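Local coordinates for protein Epf (Streptococcus pyogenes, PDB 4ES8) that acts as a cell-surface adhesin that binds to cells through an N-terminal domain containing a carbohydrate-binding module, at residues A[29-33]-A[34-38]; A[91-94]-A[95-99]; A[122-125]-A[126-129]. All coordinates share one frame; numbering follows the deposited sequence. Where two conformers were deposited one is given.

From the N terminus, the first loop to close is 29-38, contact 1, in the connection from strand 26-27 to strand 41-46, two strands that both pair with strand 97-105. Contact 2, at 91-99, then lies where the chain leaves strand 84-89 of one sheet and enters strand 97-105 of the other. Contact 3, at 122-129, is a short turn from strand 113-123 to strand 127-135, again passing between those two sheets. The three follow in series, none nesting or crossing another. Contacts 2 and 3 are neighbours, their centres about 13 Å apart; contact 1 is about 26 Å from each, centre to centre.

Contact 1. Residues A[29-33]-A[34-38]; sequences KGTWE and VSADG
Lys29 and Gly38 close this local loop through their backbones: Lys29 N donates to Gly38 O over 2.9 Å, with an almost straight N-H...O angle of 175°. The same carbonyl takes a second bond from a water, which lies 2.7 Å from Gly38 O and in turn accepts from Thr31 N at 3.0 Å, so one oxygen and one water serve both sides of the loop. At the far end a type I beta turn runs from Glu33 to Ala36, closed by the bond from Ala36 N to Glu33 O at 3.1 Å.

The Thr31 hydroxyl takes up the Glu33 amide. It is swung opposite the backbone N of its own residue (chi1 -178°), beside the carbonyl carbon, and from there OG1 accepts from Glu33 N at 3.1 Å, an ST turn. The Thr31 methyl CG2 faces inward and meets Ala36 CB at 3.9 Å; the extended Glu33 side chain covers that same CB from another side, with OE1 at 3.7 Å. Lys29 bends round to bring NZ toward Asp37 OD2 in a weak salt bridge, tentative because Asp37 was modelled in two conformers.

Further partners tie the loop into the domain: Asn27 bonds to Asp37 OD1, Lys139 and Ser39 to the carbonyls of Val34 and Ala36, and Arg42 to Trp32 O. The loop lies at the surface between strands 26-27 and 41-46, while the buried Trp32 turns away from the contact onto Ile78 and Ile80 of strand 76-80.

Contact 2. Residues A[91-94]-A[95-99]; sequences TSTT and APYSV
Thr93 and Tyr97 make the tight half of this local contact, across a bend in the chain. The Thr93 methyl CG2 lies 3.6 Å from Tyr97 CB and equally 3.6 Å from Tyr97 CD2, touching the root and the near flank of the ring obliquely. Thr93 places that methyl anti to its backbone N (chi1 -64°, measured to OG1), which leaves OG1 beside the N, where it bonds to Lys90 O. The two side chains cross at about a right angle. Thr94 adds its carbonyl to the same spot: Thr94 O sits 3.3 Å from Tyr97 CB. No hydrogen bond joins the two halves, so van der Waals packing and the course of the backbone carry the contact. The cis peptide bond between Ala95 and Pro96 lies in the bend between Thr93 and Tyr97 and contributes to its course.

On the other side things are looser. Across the two segments the exposed Thr94 side chain approaches only the adjacent Ala95; beyond them it touches Lys46 of strand 41-46. Pro96 sets its CB away from 91-94.

Tyr97 itself is buried. Its hydroxyl bonds to Ser76 OG, and its side chain touches Phe44 and Lys46 of strand 41-46 on one sheet and Tyr89 of strand 84-89 on the other. Lys197 holds Thr93 O. A loop that leaves strand 84-89, bends at a cis-proline and drops an aromatic side chain between two antiparallel sheets is consistent with a sheet-to-sheet connection of a beta sandwich, an architecture common among carbohydrate-binding modules.

Contact 3. Residues A[122-125]-A[126-129]; sequences QIAS and GITV
Ala124 and Ile127 meet through the flat groups of this turn, their peptide carbonyls. At the Ala124 carbonyl, Ile127 N donates at 3.0 Å from above one face, 37° out of the plane, and a water makes a weak approach to the same oxygen from the opposite face. At the Ile127 carbonyl, the methyl CG2 of Ile123 stands well out of the plane on one side, 3.4 Å from Ile127 O. The water, 2.6 Å from Ile127 O, lies slightly out of that plane on the other side, although it has more acceptors in reach than protons to give.

The backbone bond closes a type II beta turn from Ala124 to Ile127. Gly126 takes the third position at phi 102°, a positive value suited to glycine in a type II turn.

Apolar contacts continue on the strand side. Ile123 CG2, set anti to its backbone N, reaches Ile127 CB at 3.8 Å, while the other branch of Ile123 extends away from the turn and brings CD1 to Val129 CG2 at 4.0 Å; both pairs meet obliquely. Ile127, with CG1 beside its own N (chi1 -64°), carries CD1 back to Ala124 CB at 3.8 Å, so its two branches touch two successive residues of the other arm.

Buried Ile127 also touches Leu202 and Val204 of strand 202-213 and Ser192 and Val194 of strand 186-194, strands that belong to the two facing sheets. The chemistry divides accordingly: a backbone hydrogen bond and a glycine with positive phi accompany the reversal at the exposed tip, and aliphatic packing joins the turn to the interior between the sheets.

Contact 1. Residues A[29-33]-A[34-38]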
loop_
_atom_site.group_PDB
_atom_site.type_symbol
_atom_site.label_atom_id
_atom_site.label_comp_id
_atom_site.label_asym_id
_atom_site.label_seq_id
_atom_site.Cartn_x
_atom_site.Cartn_y
_atom_site.Cartn_z
ATOM N N LYS A 29 9.899 0.649 13.003
ATOM C CA LYS A 29 10.225 0.484 14.427
ATOM C C LYS A 29 11.245 1.521 14.933
ATOM O O LYS A 29 11.639 1.472 16.098
ATOM C CB LYS A 29 10.703 -0.938 14.719
ATOM C CG LYS A 29 9.569 -1.968 14.670
ATOM C CD LYS A 29 8.981 -2.232 16.036
ATOM C CE LYS A 29 7.908 -3.289 15.959
ATOM N NZ LYS A 29 8.478 -4.658 15.849
ATOM N N GLY A 30 11.669 2.452 14.071
ATOM C CA GLY A 30 12.572 3.523 14.459
ATOM C C GLY A 30 13.988 3.059 14.712
ATOM O O GLY A 30 14.599 3.412 15.730
ATOM N N THR A 31 14.542 2.295 13.758
ATOM C CA THR A 31 15.909 1.816 13.927
ATOM C C THR A 31 16.639 1.690 12.598
ATOM O O THR A 31 16.039 1.322 11.558
ATOM C CB THR A 31 15.925 0.434 14.690
ATOM O OG1 THR A 31 17.286 0.026 14.875
ATOM C CG2 THR A 31 15.154 -0.682 13.957
ATOM N N TRP A 32 17.967 1.909 12.672
ATOM C CA TRP A 32 18.886 1.690 11.555
ATOM C C TRP A 32 19.461 0.247 11.531
ATOM O O TRP A 32 20.090 -0.126 10.537
ATOM C CB TRP A 32 20.067 2.672 11.568
ATOM C CG TRP A 32 19.692 4.115 11.560
ATOM C CD1 TRP A 32 20.130 5.068 12.434
ATOM C CD2 TRP A 32 18.926 4.803 10.558
ATOM N NE1 TRP A 32 19.664 6.308 12.059
ATOM C CE2 TRP A 32 18.905 6.174 10.918
ATOM C CE3 TRP A 32 18.227 4.392 9.397
ATOM C CZ2 TRP A 32 18.240 7.143 10.150
ATOM C CZ3 TRP A 32 17.524 5.350 8.669
ATOM C CH2 TRP A 32 17.521 6.704 9.053
ATOM N N GLU A 33 19.319 -0.505 12.642
ATOM C CA GLU A 33 19.848 -1.873 12.747
ATOM C C GLU A 33 19.298 -2.681 11.573
ATOM O O GLU A 33 18.103 -2.940 11.492
ATOM C CB GLU A 33 19.481 -2.476 14.109
ATOM C CG GLU A 33 20.240 -3.780 14.326
ATOM C CD GLU A 33 19.922 -4.490 15.624
ATOM O OE1 GLU A 33 18.938 -4.117 16.302
ATOM O OE2 GLU A 33 20.694 -5.406 15.980
ATOM N N VAL A 34 20.171 -3.003 10.633
ATOM C CA VAL A 34 19.792 -3.538 9.327
ATOM C C VAL A 34 18.890 -4.788 9.437
ATOM O O VAL A 34 17.857 -4.825 8.774
ATOM C CB VAL A 34 21.066 -3.773 8.472
ATOM C CG1 VAL A 34 20.765 -4.482 7.166
ATOM C CG2 VAL A 34 21.786 -2.455 8.201
ATOM N N SER A 35 19.255 -5.763 10.293
ATOM C CA SER A 35 18.540 -7.034 10.489
ATOM C C SER A 35 17.283 -6.900 11.336
ATOM O O SER A 35 16.468 -7.835 11.385
ATOM C CB SER A 35 19.462 -8.049 11.165
ATOM O OG SER A 35 19.683 -7.728 12.532
ATOM N N ALA A 36 17.140 -5.782 12.053
ATOM C CA ALA A 36 16.015 -5.616 12.963
ATOM C C ALA A 36 14.692 -5.496 12.226
ATOM O O ALA A 36 14.602 -4.836 11.179
ATOM C CB ALA A 36 16.223 -4.389 13.838
ATOM N N ASP A 37 13.653 -6.127 12.788
ATOM C CA ASP A 37 12.341 -6.031 12.167
ATOM C C ASP A 37 11.901 -4.563 12.233
ATOM O O ASP A 37 12.158 -3.854 13.214
ATOM C CB ASP A 37 11.335 -6.991 12.833
ATOM C CG ASP A 37 9.891 -6.842 12.391
ATOM O OD1 ASP A 37 9.621 -6.933 11.152
ATOM O OD2 ASP A 37 9.030 -6.639 13.267
ATOM N N GLY A 38 11.348 -4.100 11.128
ATOM C CA GLY A 38 10.903 -2.713 11.050
ATOM C C GLY A 38 12.020 -1.698 10.894
ATOM O O GLY A 38 11.770 -0.500 11.080
HETATM O O HOH W 1 12.710 2.029 11.428
#

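Contact 2. Residues A[91-94]-A[95-99]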
loop_
_atom_site.group_PDB
_atom_site.type_symbol
_atom_site.label_atom_id
_atom_site.label_comp_id
_atom_site.label_asym_id
_atom_site.label_seq_id
_atom_site.Cartn_x
_atom_site.Cartn_y
_atom_site.Cartn_z
ATOM N N THR A 91 28.089 21.520 5.738
ATOM C CA THR A 91 28.760 22.419 4.808
ATOM C C THR A 91 29.788 21.681 3.924
ATOM O O THR A 91 30.119 22.192 2.859
ATOM C CB THR A 91 29.462 23.583 5.550
ATOM O OG1 THR A 91 30.458 23.047 6.407
ATOM C CG2 THR A 91 28.504 24.434 6.355
ATOM N N SER A 92 30.309 20.522 4.379
ATOM C CA SER A 92 31.304 19.777 3.589
ATOM C C SER A 92 30.655 18.985 2.435
ATOM O O SER A 92 31.376 18.437 1.596
ATOM C CB SER A 92 32.100 18.848 4.492
ATOM O OG SER A 92 31.247 17.940 5.158
ATOM N N THR A 93 29.296 18.921 2.383
ATOM C CA THR A 93 28.571 18.236 1.304
ATOM C C THR A 93 29.004 18.765 -0.052
ATOM O O THR A 93 29.112 19.980 -0.220
ATOM C CB THR A 93 27.044 18.504 1.461
ATOM O OG1 THR A 93 26.572 17.933 2.680
ATOM C CG2 THR A 93 26.210 17.929 0.312
ATOM N N THR A 94 29.219 17.866 -1.030
ATOM C CA THR A 94 29.470 18.263 -2.406
ATOM C C THR A 94 28.136 18.260 -3.108
ATOM O O THR A 94 27.537 17.197 -3.276
ATOM C CB THR A 94 30.488 17.340 -3.095
ATOM O OG1 THR A 94 31.722 17.387 -2.375
ATOM C CG2 THR A 94 30.711 17.714 -4.585
ATOM N N ALA A 95 27.675 19.426 -3.528
ATOM C CA ALA A 95 26.374 19.534 -4.152
ATOM C C ALA A 95 26.450 19.467 -5.673
ATOM O O ALA A 95 27.476 19.873 -6.236
ATOM C CB ALA A 95 25.703 20.832 -3.711
ATOM N N PRO A 96 25.378 19.015 -6.367
ATOM C CA PRO A 96 24.120 18.476 -5.803
ATOM C C PRO A 96 24.334 17.122 -5.125
ATOM O O PRO A 96 25.226 16.350 -5.501
ATOM C CB PRO A 96 23.179 18.353 -7.020
ATOM C CG PRO A 96 23.917 18.981 -8.193
ATOM C CD PRO A 96 25.376 18.948 -7.842
ATOM N N TYR A 97 23.523 16.862 -4.099
ATOM C CA TYR A 97 23.634 15.643 -3.304
ATOM C C TYR A 97 22.280 15.324 -2.710
ATOM O O TYR A 97 21.572 16.240 -2.286
ATOM C CB TYR A 97 24.675 15.870 -2.211
ATOM C CG TYR A 97 24.847 14.731 -1.239
ATOM C CD1 TYR A 97 25.594 13.609 -1.578
ATOM C CD2 TYR A 97 24.350 14.816 0.061
ATOM C CE1 TYR A 97 25.807 12.580 -0.661
ATOM C CE2 TYR A 97 24.517 13.777 0.969
ATOM C CZ TYR A 97 25.257 12.664 0.605
ATOM O OH TYR A 97 25.483 11.648 1.503
ATOM N N SER A 98 21.929 14.037 -2.659
ATOM C CA SER A 98 20.634 13.658 -2.132
ATOM C C SER A 98 20.711 12.509 -1.150
ATOM O O SER A 98 21.446 11.548 -1.396
ATOM C CB SER A 98 19.692 13.270 -3.276
ATOM O OG SER A 98 18.490 12.678 -2.805
ATOM N N VAL A 99 19.909 12.595 -0.071
ATOM C CA VAL A 99 19.726 11.499 0.895
ATOM C C VAL A 99 18.278 11.013 0.748
ATOM O O VAL A 99 17.359 11.832 0.657
ATOM C CB VAL A 99 20.027 11.941 2.352
ATOM C CG1 VAL A 99 19.623 10.864 3.358
ATOM C CG2 VAL A 99 21.498 12.309 2.515
#

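Contact 3. Residues A[122-125]-A[126-129]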
loop_
_atom_site.group_PDB
_atom_site.type_symbol
_atom_site.label_atom_id
_atom_site.label_comp_id
_atom_site.label_asym_id
_atom_site.label_seq_id
_atom_site.Cartn_x
_atom_site.Cartn_y
_atom_site.Cartn_z
ATOM N N GLN A 122 10.021 20.010 9.452
ATOM C CA GLN A 122 10.885 21.095 8.991
ATOM C C GLN A 122 11.604 20.764 7.697
ATOM O O GLN A 122 12.058 19.638 7.509
ATOM C CB GLN A 122 11.937 21.457 10.068
ATOM C CG GLN A 122 12.956 20.344 10.337
ATOM C CD GLN A 122 13.709 20.662 11.584
ATOM O OE1 GLN A 122 14.628 21.492 11.589
ATOM N NE2 GLN A 122 13.276 20.056 12.685
ATOM N N ILE A 123 11.675 21.748 6.809
ATOM C CA ILE A 123 12.454 21.682 5.585
ATOM C C ILE A 123 13.369 22.884 5.608
ATOM O O ILE A 123 12.903 24.026 5.417
ATOM C CB ILE A 123 11.639 21.641 4.267
ATOM C CG1 ILE A 123 10.646 20.454 4.247
ATOM C CG2 ILE A 123 12.627 21.564 3.057
ATOM C CD1 ILE A 123 9.579 20.598 3.111
ATOM N N ALA A 124 14.670 22.655 5.781
ATOM C CA ALA A 124 15.606 23.790 5.779
ATOM C C ALA A 124 15.601 24.540 4.442
ATOM O O ALA A 124 15.351 23.949 3.382
ATOM C CB ALA A 124 17.023 23.287 6.039
ATOM N N SER A 125 15.916 25.847 4.482
ATOM C CA SER A 125 16.088 26.600 3.260
ATOM C C SER A 125 17.216 25.929 2.443
ATOM O O SER A 125 18.278 25.600 3.004
ATOM C CB SER A 125 16.433 28.043 3.601
ATOM O OG SER A 125 16.608 28.787 2.414
ATOM N N GLY A 126 16.955 25.680 1.166
ATOM C CA GLY A 126 17.941 25.029 0.296
ATOM C C GLY A 126 17.648 23.561 0.068
ATOM O O GLY A 126 18.253 22.945 -0.806
ATOM N N ILE A 127 16.744 22.976 0.869
ATOM C CA ILE A 127 16.400 21.560 0.671
ATOM C C ILE A 127 15.126 21.448 -0.161
ATOM O O ILE A 127 14.134 22.169 0.083
ATOM C CB ILE A 127 16.237 20.810 2.024
ATOM C CG1 ILE A 127 17.580 20.778 2.823
ATOM C CG2 ILE A 127 15.666 19.393 1.804
ATOM C CD1 ILE A 127 17.494 20.065 4.155
ATOM N N THR A 128 15.147 20.535 -1.160
ATOM C CA THR A 128 13.949 20.225 -1.935
ATOM C C THR A 128 13.644 18.754 -1.664
ATOM O O THR A 128 14.525 17.995 -1.231
ATOM C CB THR A 128 14.079 20.599 -3.407
ATOM O OG1 THR A 128 15.279 20.013 -3.928
ATOM C CG2 THR A 128 14.122 22.136 -3.614
ATOM N N VAL A 129 12.373 18.389 -1.782
ATOM C CA VAL A 129 11.883 17.092 -1.343
ATOM C C VAL A 129 11.054 16.415 -2.418
ATOM O O VAL A 129 10.305 17.072 -3.159
ATOM C CB VAL A 129 11.012 17.377 -0.056
ATOM C CG1 VAL A 129 10.249 16.143 0.435
ATOM C CG2 VAL A 129 11.866 17.958 1.077
HETATM O O HOH W 2 13.285 24.518 0.810
#